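PDB 1H80: iota-carrageenase from Alteromonas sp., which hydrolyses the beta-1,4 linkages within iota-carrageenans, sulfated galactans of red algal cell walls, with inversion of anomeric configuration. Local coordinates for residues R276-F281 with I408-E413; F251-M256 with Y417-K422. All coordinates share one frame; numbering follows the deposited sequence.

Contact 1 of 2, residues R276-F281 with I408-E413. With CA (calcium ion), chain E.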
ATOM      1  N   ARG A 276       1.523   7.894   9.896  1.00 14.32           N
ATOM      2  CA  ARG A 276       2.264   8.998   9.319  1.00 16.05           C
ATOM      3  C   ARG A 276       1.376   9.778   8.368  1.00 16.41           C
ATOM      4  O   ARG A 276       0.679   9.200   7.540  1.00 16.24           O
ATOM      5  CB  ARG A 276       3.481   8.474   8.565  1.00 16.77           C
ATOM      6  CG  ARG A 276       4.174   9.523   7.726  1.00 18.57           C
ATOM      7  CD  ARG A 276       5.336   8.917   6.972  1.00 19.88           C
ATOM      8  NE  ARG A 276       5.579   9.616   5.717  1.00 21.40           N
ATOM      9  CZ  ARG A 276       6.449   9.216   4.799  1.00 22.59           C
ATOM     10  NH1 ARG A 276       7.165   8.117   4.997  1.00 22.88           N
ATOM     11  NH2 ARG A 276       6.599   9.911   3.678  1.00 24.39           N
ATOM     12  N   SER A 277       1.399  11.099   8.498  1.00 16.38           N
ATOM     13  CA  SER A 277       0.609  11.961   7.635  1.00 16.89           C
ATOM     14  C   SER A 277       1.514  13.027   7.036  1.00 17.43           C
ATOM     15  O   SER A 277       2.201  13.751   7.760  1.00 17.55           O
ATOM     16  CB  SER A 277      -0.526  12.612   8.426  1.00 17.08           C
ATOM     17  OG  SER A 277      -1.412  11.627   8.930  0.50 16.18           O
ATOM     18  N   ASP A 278       1.517  13.106   5.709  1.00 17.60           N
ATOM     19  CA  ASP A 278       2.337  14.073   4.994  1.00 18.03           C
ATOM     20  C   ASP A 278       1.479  15.220   4.498  1.00 18.78           C
ATOM     21  O   ASP A 278       0.297  15.051   4.211  1.00 18.79           O
ATOM     22  CB  ASP A 278       3.006  13.433   3.774  1.00 19.50           C
ATOM     23  CG  ASP A 278       3.992  12.347   4.139  1.00 20.59           C
ATOM     24  OD1 ASP A 278       4.266  12.151   5.342  1.00 21.62           O
ATOM     25  OD2 ASP A 278       4.498  11.691   3.206  1.00 22.34           O
ATOM     26  N   SER A 279       2.084  16.390   4.383  1.00 19.10           N
ATOM     27  CA  SER A 279       1.359  17.546   3.891  1.00 20.02           C
ATOM     28  C   SER A 279       1.052  17.358   2.410  1.00 19.55           C
ATOM     29  O   SER A 279       1.794  16.696   1.684  1.00 19.13           O
ATOM     30  CB  SER A 279       2.200  18.809   4.072  1.00 21.23           C
ATOM     31  OG  SER A 279       1.567  19.929   3.477  1.00 23.94           O
ATOM     32  N   GLY A 280      -0.069  17.917   1.971  1.00 19.85           N
ATOM     33  CA  GLY A 280      -0.395  17.843   0.565  1.00 20.58           C
ATOM     34  C   GLY A 280       0.514  18.896  -0.034  1.00 22.09           C
ATOM     35  O   GLY A 280       0.946  19.805   0.678  1.00 21.53           O
ATOM     36  N   PHE A 281       0.834  18.779  -1.315  1.00 23.26           N
ATOM     37  CA  PHE A 281       1.699  19.768  -1.941  1.00 25.72           C
ATOM     38  C   PHE A 281       1.412  19.886  -3.422  1.00 27.95           C
ATOM     39  O   PHE A 281       0.768  19.019  -4.014  1.00 28.19           O
ATOM     40  CB  PHE A 281       3.175  19.416  -1.729  1.00 25.07           C
ATOM     41  CG  PHE A 281       3.572  18.089  -2.301  1.00 24.73           C
ATOM     42  CD1 PHE A 281       3.304  16.908  -1.614  1.00 23.89           C
ATOM     43  CD2 PHE A 281       4.214  18.015  -3.533  1.00 24.17           C
ATOM     44  CE1 PHE A 281       3.669  15.675  -2.146  1.00 24.12           C
ATOM     45  CE2 PHE A 281       4.582  16.784  -4.076  1.00 24.44           C
ATOM     46  CZ  PHE A 281       4.309  15.611  -3.377  1.00 24.19           C
ATOM     47  N   ILE A 408       3.615  10.480  13.290  1.00 15.79           N
ATOM     48  CA  ILE A 408       4.334  11.537  12.600  1.00 17.04           C
ATOM     49  C   ILE A 408       3.273  12.279  11.802  1.00 18.04           C
ATOM     50  O   ILE A 408       2.523  11.676  11.029  1.00 18.09           O
ATOM     51  CB  ILE A 408       5.412  10.985  11.649  1.00 17.07           C
ATOM     52  CG1 ILE A 408       6.514  10.298  12.461  1.00 16.88           C
ATOM     53  CG2 ILE A 408       6.014  12.127  10.826  1.00 17.34           C
ATOM     54  CD1 ILE A 408       7.616   9.687  11.615  1.00 17.57           C
ATOM     55  N   ASP A 409       3.183  13.583  12.022  1.00 18.61           N
ATOM     56  CA  ASP A 409       2.208  14.403  11.316  1.00 20.13           C
ATOM     57  C   ASP A 409       2.908  15.665  10.850  1.00 21.44           C
ATOM     58  O   ASP A 409       3.144  16.575  11.645  1.00 22.41           O
ATOM     59  CB  ASP A 409       1.055  14.781  12.243  1.00 20.13           C
ATOM     60  CG  ASP A 409      -0.039  15.556  11.527  0.50 19.43           C
ATOM     61  OD1 ASP A 409       0.278  16.274  10.555  0.50 18.18           O
ATOM     62  OD2 ASP A 409      -1.214  15.459  11.943  0.50 20.02           O
ATOM     63  N   THR A 410       3.240  15.721   9.565  1.00 22.63           N
ATOM     64  CA  THR A 410       3.921  16.885   9.024  1.00 24.52           C
ATOM     65  C   THR A 410       2.992  17.793   8.223  1.00 24.67           C
ATOM     66  O   THR A 410       3.440  18.511   7.332  1.00 25.25           O
ATOM     67  CB  THR A 410       5.121  16.475   8.139  1.00 25.57           C
ATOM     68  OG1 THR A 410       4.676  15.608   7.090  1.00 27.28           O
ATOM     69  CG2 THR A 410       6.176  15.753   8.974  1.00 26.71           C
ATOM     70  N   THR A 411       1.700  17.753   8.533  1.00 25.19           N
ATOM     71  CA  THR A 411       0.747  18.619   7.847  1.00 25.96           C
ATOM     72  C   THR A 411       0.880  19.998   8.490  1.00 27.61           C
ATOM     73  O   THR A 411       1.066  20.109   9.701  1.00 27.96           O
ATOM     74  CB  THR A 411      -0.707  18.123   7.998  1.00 25.34           C
ATOM     75  OG1 THR A 411      -1.069  18.097   9.383  1.00 24.13           O
ATOM     76  CG2 THR A 411      -0.856  16.726   7.407  1.00 24.52           C
ATOM     77  N   PRO A 412       0.794  21.067   7.685  1.00 28.90           N
ATOM     78  CA  PRO A 412       0.914  22.441   8.186  1.00 30.61           C
ATOM     79  C   PRO A 412      -0.254  22.906   9.054  1.00 31.69           C
ATOM     80  O   PRO A 412      -1.260  23.399   8.541  1.00 32.46           O
ATOM     81  CB  PRO A 412       1.040  23.254   6.904  1.00 30.50           C
ATOM     82  CG  PRO A 412       0.150  22.498   5.962  1.00 29.84           C
ATOM     83  CD  PRO A 412       0.542  21.059   6.232  1.00 29.74           C
ATOM     84  N   GLU A 413      -0.108  22.756  10.368  1.00 32.79           N
ATOM     85  CA  GLU A 413      -1.145  23.157  11.317  1.00 33.89           C
ATOM     86  C   GLU A 413      -1.619  24.589  11.089  1.00 34.62           C
ATOM     87  O   GLU A 413      -2.814  24.876  11.173  1.00 35.25           O
ATOM     88  CB  GLU A 413      -0.629  23.016  12.753  1.00 33.40           C
TER
HETATM   89 CA    CA E1494      -3.174  19.170  10.146  1.00 27.43          CA
HETATM   90  O   HOH W   1      -0.442  11.430  11.403  1.00 20.90           O
HETATM   91  O   HOH W   2       5.495  13.032   7.476  1.00 31.15           O
HETATM   92  O   HOH W   3       5.148  16.627   4.717  1.00 26.23           O
HETATM   93  O   HOH W   4      -3.262  17.112  11.606  1.00 33.16           O
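Ser277 is bonded through its backbone to Ile408 and to Thr410, the residues flanking its partner Asp409. Ser277 N donates to Ile408 O at 2.8 Å, and Ser277 O accepts from Thr410 N at 2.9 Å, as in a parallel beta ladder. Ile408 O also lies 3.2 Å from Arg276 CA in a CA-H...O contact. The side chains of Ile408 and Arg276 leave the sheet on the same face and graze at Ile408 CB and Arg276 CG. From there the extended Arg276 chain carries its guanidinium to Asp278, which it grips side-on: NE meets OD1 and NH2 meets OD2, each on the syn lone pair. A water links Asp278 OD1 to Thr410 OG1, bridging the segments beyond the ladder.

Ser279 packs where the paired strands have given way to loops. Its CB rests 3.5 Å from Thr410 O, while its OG, anti to the backbone N (chi1 174°), lies 3.1 Å from Pro412 CD and donates to Gly280 O. Just ahead of Pro412, Asp409 forms an Asx turn: its OD1 takes both Thr411 N and, at 2.6 Å, Thr411 OG1. That hydroxyl binds the calcium at 2.5 Å, so Asp409 orients a ligand from the second shell; its OD2 also accepts from a calcium-bound water.

Strands 275-277 and 407-409 are adjacent in a parallel sheet of the right-handed beta-helix. Arg276 bonds to Val249 and Phe251 around strand 250-252, and strand 438-439 follows 407-409 at the sheet's edge.

Contact 2 of 2, residues F251-M256 with Y417-K422; sequences FGPHFM and YDYDVK. With CA (calcium ion), chain E.
Val421 packs on the Phe251 ring and Tyr419 on Pro253, the main apolar contacts of this buried site. Val421 CG2 stands over one face of the Phe251 ring, 4.3 Å from its centroid and 23° off the normal, displaced toward the rim, a CH-pi contact. The other methyl, Val421 CG1, lies 3.9 Å from Phe251 CE1. Pro253 and Tyr419, whose CG sits between its backbone N and carbonyl carbon (chi1 68°), meet tip to tip, with Pro253 CG 3.7 Å from Tyr419 CE1 and Pro253 CD 3.4 Å from Tyr419 OH. Phe251 CB approaches the edge of the tyrosine ring near its plane.

The side chains meet inside the right-handed parallel beta-helix: Phe251 comes from strand 250-252 and Val421 from strand 421-429, which belong to different sheets of the coil. Both touch Ser277 and Val351, and the Phe348 ring meets Phe251 edge-to-face.

As for polar groups, Tyr419 OH comes within 3.3 Å of Phe251 O at a poor angle; its hydrogen-bond partner is Asp278 O. The same loop binds the calcium through Tyr419 O at 2.4 Å, both carboxylate oxygens of Asp418 and Asp420 OD1 at 2.5 Å. Thr411 OG1 and a water complete its six ligand atoms.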
ATOM      1  N   PHE A 251      -0.834   8.714   5.262  1.00 14.41           N
ATOM      2  CA  PHE A 251      -1.690   9.587   4.474  1.00 14.58           C
ATOM      3  C   PHE A 251      -0.780  10.563   3.745  1.00 15.42           C
ATOM      4  O   PHE A 251       0.030  11.251   4.367  1.00 16.10           O
ATOM      5  CB  PHE A 251      -2.652  10.377   5.363  1.00 14.29           C
ATOM      6  CG  PHE A 251      -3.620   9.524   6.126  1.00 13.66           C
ATOM      7  CD1 PHE A 251      -3.264   8.962   7.348  1.00 14.00           C
ATOM      8  CD2 PHE A 251      -4.890   9.276   5.617  1.00 14.36           C
ATOM      9  CE1 PHE A 251      -4.157   8.168   8.057  1.00 14.60           C
ATOM     10  CE2 PHE A 251      -5.791   8.481   6.316  1.00 14.70           C
ATOM     11  CZ  PHE A 251      -5.426   7.926   7.537  1.00 14.79           C
ATOM     12  N   GLY A 252      -0.905  10.605   2.424  1.00 14.62           N
ATOM     13  CA  GLY A 252      -0.101  11.507   1.618  1.00 15.95           C
ATOM     14  C   GLY A 252      -0.949  11.829   0.406  1.00 16.04           C
ATOM     15  O   GLY A 252      -0.844  11.156  -0.615  1.00 15.89           O
ATOM     16  N   PRO A 253      -1.789  12.869   0.485  1.00 16.38           N
ATOM     17  CA  PRO A 253      -2.665  13.249  -0.625  1.00 16.61           C
ATOM     18  C   PRO A 253      -2.015  13.873  -1.848  1.00 17.22           C
ATOM     19  O   PRO A 253      -2.631  13.931  -2.913  1.00 17.94           O
ATOM     20  CB  PRO A 253      -3.654  14.191   0.042  1.00 16.65           C
ATOM     21  CG  PRO A 253      -2.774  14.928   1.010  1.00 16.06           C
ATOM     22  CD  PRO A 253      -1.926  13.816   1.610  1.00 16.53           C
ATOM     23  N   HIS A 254      -0.772  14.324  -1.711  1.00 18.04           N
ATOM     24  CA  HIS A 254      -0.091  14.969  -2.823  1.00 18.53           C
ATOM     25  C   HIS A 254      -0.964  16.112  -3.341  1.00 18.33           C
ATOM     26  O   HIS A 254      -1.195  17.080  -2.623  1.00 18.92           O
ATOM     27  CB  HIS A 254       0.212  13.958  -3.933  1.00 19.99           C
ATOM     28  CG  HIS A 254       1.374  13.066  -3.627  1.00 20.88           C
ATOM     29  ND1 HIS A 254       2.574  13.145  -4.302  1.00 21.75           N
ATOM     30  CD2 HIS A 254       1.533  12.097  -2.694  1.00 21.56           C
ATOM     31  CE1 HIS A 254       3.421  12.266  -3.798  1.00 22.13           C
ATOM     32  NE2 HIS A 254       2.814  11.617  -2.819  1.00 21.25           N
ATOM     33  N   PHE A 255      -1.474  15.980  -4.562  1.00 18.42           N
ATOM     34  CA  PHE A 255      -2.305  17.013  -5.189  1.00 18.47           C
ATOM     35  C   PHE A 255      -3.806  16.722  -5.135  1.00 18.94           C
ATOM     36  O   PHE A 255      -4.626  17.571  -5.491  1.00 19.20           O
ATOM     37  CB  PHE A 255      -1.899  17.135  -6.657  1.00 18.67           C
ATOM     38  CG  PHE A 255      -2.003  15.835  -7.408  1.00 19.15           C
ATOM     39  CD1 PHE A 255      -3.247  15.323  -7.769  1.00 19.74           C
ATOM     40  CD2 PHE A 255      -0.865  15.084  -7.684  1.00 19.37           C
ATOM     41  CE1 PHE A 255      -3.358  14.082  -8.389  1.00 20.30           C
ATOM     42  CE2 PHE A 255      -0.964  13.838  -8.306  1.00 20.30           C
ATOM     43  CZ  PHE A 255      -2.216  13.337  -8.656  1.00 19.59           C
ATOM     44  N   MET A 256      -4.160  15.523  -4.694  1.00 18.58           N
ATOM     45  CA  MET A 256      -5.553  15.089  -4.663  1.00 18.97           C
ATOM     46  C   MET A 256      -6.393  15.438  -3.443  1.00 18.49           C
ATOM     47  O   MET A 256      -5.940  15.353  -2.306  1.00 18.10           O
ATOM     48  CB  MET A 256      -5.598  13.574  -4.885  1.00 19.46           C
ATOM     49  CG  MET A 256      -6.978  12.932  -4.806  1.00 20.80           C
ATOM     50  SD  MET A 256      -8.141  13.522  -6.052  0.75 22.73           S
ATOM     51  CE  MET A 256      -7.134  13.359  -7.514  0.75 21.14           C
ATOM     52  N   TYR A 417      -4.419  25.642   3.805  1.00 32.99           N
ATOM     53  CA  TYR A 417      -4.305  24.388   3.078  1.00 32.22           C
ATOM     54  C   TYR A 417      -3.734  23.361   4.040  1.00 31.22           C
ATOM     55  O   TYR A 417      -2.518  23.189   4.134  1.00 31.70           O
ATOM     56  CB  TYR A 417      -3.367  24.533   1.883  1.00 33.43           C
ATOM     57  CG  TYR A 417      -3.719  25.661   0.945  1.00 35.21           C
ATOM     58  CD1 TYR A 417      -3.316  26.968   1.215  1.00 35.83           C
ATOM     59  CD2 TYR A 417      -4.455  25.424  -0.215  1.00 35.87           C
ATOM     60  CE1 TYR A 417      -3.636  28.012   0.352  1.00 37.13           C
ATOM     61  CE2 TYR A 417      -4.782  26.460  -1.084  1.00 36.98           C
ATOM     62  CZ  TYR A 417      -4.369  27.751  -0.795  1.00 37.33           C
ATOM     63  OH  TYR A 417      -4.689  28.780  -1.652  1.00 38.62           O
ATOM     64  N   ASP A 418      -4.618  22.688   4.759  1.00 29.44           N
ATOM     65  CA  ASP A 418      -4.205  21.684   5.724  1.00 27.61           C
ATOM     66  C   ASP A 418      -5.360  20.739   5.996  1.00 26.04           C
ATOM     67  O   ASP A 418      -6.524  21.092   5.812  1.00 26.98           O
ATOM     68  CB  ASP A 418      -3.781  22.366   7.033  1.00 27.34           C
ATOM     69  CG  ASP A 418      -3.387  21.373   8.114  1.00 27.58           C
ATOM     70  OD1 ASP A 418      -2.488  20.546   7.859  1.00 27.43           O
ATOM     71  OD2 ASP A 418      -3.965  21.427   9.220  1.00 27.22           O
ATOM     72  N   TYR A 419      -5.034  19.522   6.405  1.00 24.10           N
ATOM     73  CA  TYR A 419      -6.061  18.558   6.743  1.00 22.07           C
ATOM     74  C   TYR A 419      -5.614  17.943   8.054  1.00 22.19           C
ATOM     75  O   TYR A 419      -4.436  18.029   8.414  1.00 21.14           O
ATOM     76  CB  TYR A 419      -6.224  17.493   5.647  1.00 20.02           C
ATOM     77  CG  TYR A 419      -5.064  16.541   5.477  1.00 17.34           C
ATOM     78  CD1 TYR A 419      -3.942  16.894   4.725  1.00 16.46           C
ATOM     79  CD2 TYR A 419      -5.092  15.278   6.065  1.00 17.27           C
ATOM     80  CE1 TYR A 419      -2.874  16.002   4.563  1.00 16.56           C
ATOM     81  CE2 TYR A 419      -4.041  14.387   5.912  1.00 16.15           C
ATOM     82  CZ  TYR A 419      -2.936  14.751   5.162  1.00 16.16           C
ATOM     83  OH  TYR A 419      -1.889  13.869   5.024  1.00 16.50           O
ATOM     84  N   ASP A 420      -6.544  17.343   8.782  1.00 22.31           N
ATOM     85  CA  ASP A 420      -6.195  16.757  10.061  1.00 23.47           C
ATOM     86  C   ASP A 420      -6.473  15.275  10.178  1.00 22.85           C
ATOM     87  O   ASP A 420      -7.532  14.786   9.793  1.00 23.70           O
ATOM     88  CB  ASP A 420      -6.922  17.477  11.196  1.00 25.23           C
ATOM     89  CG  ASP A 420      -6.619  18.959  11.240  1.00 26.70           C
ATOM     90  OD1 ASP A 420      -5.433  19.336  11.113  1.00 28.21           O
ATOM     91  OD2 ASP A 420      -7.572  19.745  11.414  1.00 28.95           O
ATOM     92  N   VAL A 421      -5.492  14.562  10.709  1.00 21.91           N
ATOM     93  CA  VAL A 421      -5.625  13.138  10.943  1.00 21.33           C
ATOM     94  C   VAL A 421      -5.693  13.064  12.460  1.00 21.15           C
ATOM     95  O   VAL A 421      -4.672  13.143  13.142  1.00 21.62           O
ATOM     96  CB  VAL A 421      -4.397  12.363  10.424  1.00 20.73           C
ATOM     97  CG1 VAL A 421      -4.491  10.902  10.839  1.00 21.40           C
ATOM     98  CG2 VAL A 421      -4.325  12.475   8.906  1.00 21.16           C
ATOM     99  N   LYS A 422      -6.906  12.954  12.985  1.00 20.80           N
ATOM    100  CA  LYS A 422      -7.102  12.893  14.424  1.00 21.05           C
ATOM    101  C   LYS A 422      -6.808  11.494  14.942  1.00 20.94           C
ATOM    102  O   LYS A 422      -7.338  10.512  14.430  1.00 20.80           O
ATOM    103  CB  LYS A 422      -8.537  13.293  14.783  1.00 23.40           C
ATOM    104  CG  LYS A 422      -8.895  14.736  14.426  1.00 25.82           C
ATOM    105  CD  LYS A 422     -10.226  15.140  15.051  1.00 29.06           C
ATOM    106  CE  LYS A 422     -10.507  16.632  14.894  1.00 30.77           C
ATOM    107  NZ  LYS A 422     -11.376  16.951  13.723  1.00 32.68           N
TER
HETATM  108 CA    CA E1494      -3.174  19.170  10.146  1.00 27.43          CA
HETATM  109  O   HOH W   4      -3.262  17.112  11.606  1.00 33.16           O

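From the N terminus the chain first runs through 251-256, then 276-281 on the neighbouring strand, and after a long excursion returns at 408-413 and finally 417-422. Contact 1 thus closes the inner loop, and contact 2, whose segments come first and last, encloses it. The centres of the two contacts are about 6 Å apart. Asp278 N lies 2.7 Å from Phe251 O, probably hydrogen-bonded, which ties together the two earlier segments; the calcium ion ties the two later ones. Contact 1 pairs neighbours within one parallel sheet, whereas contact 2 joins that sheet through the interior to strand 421-429.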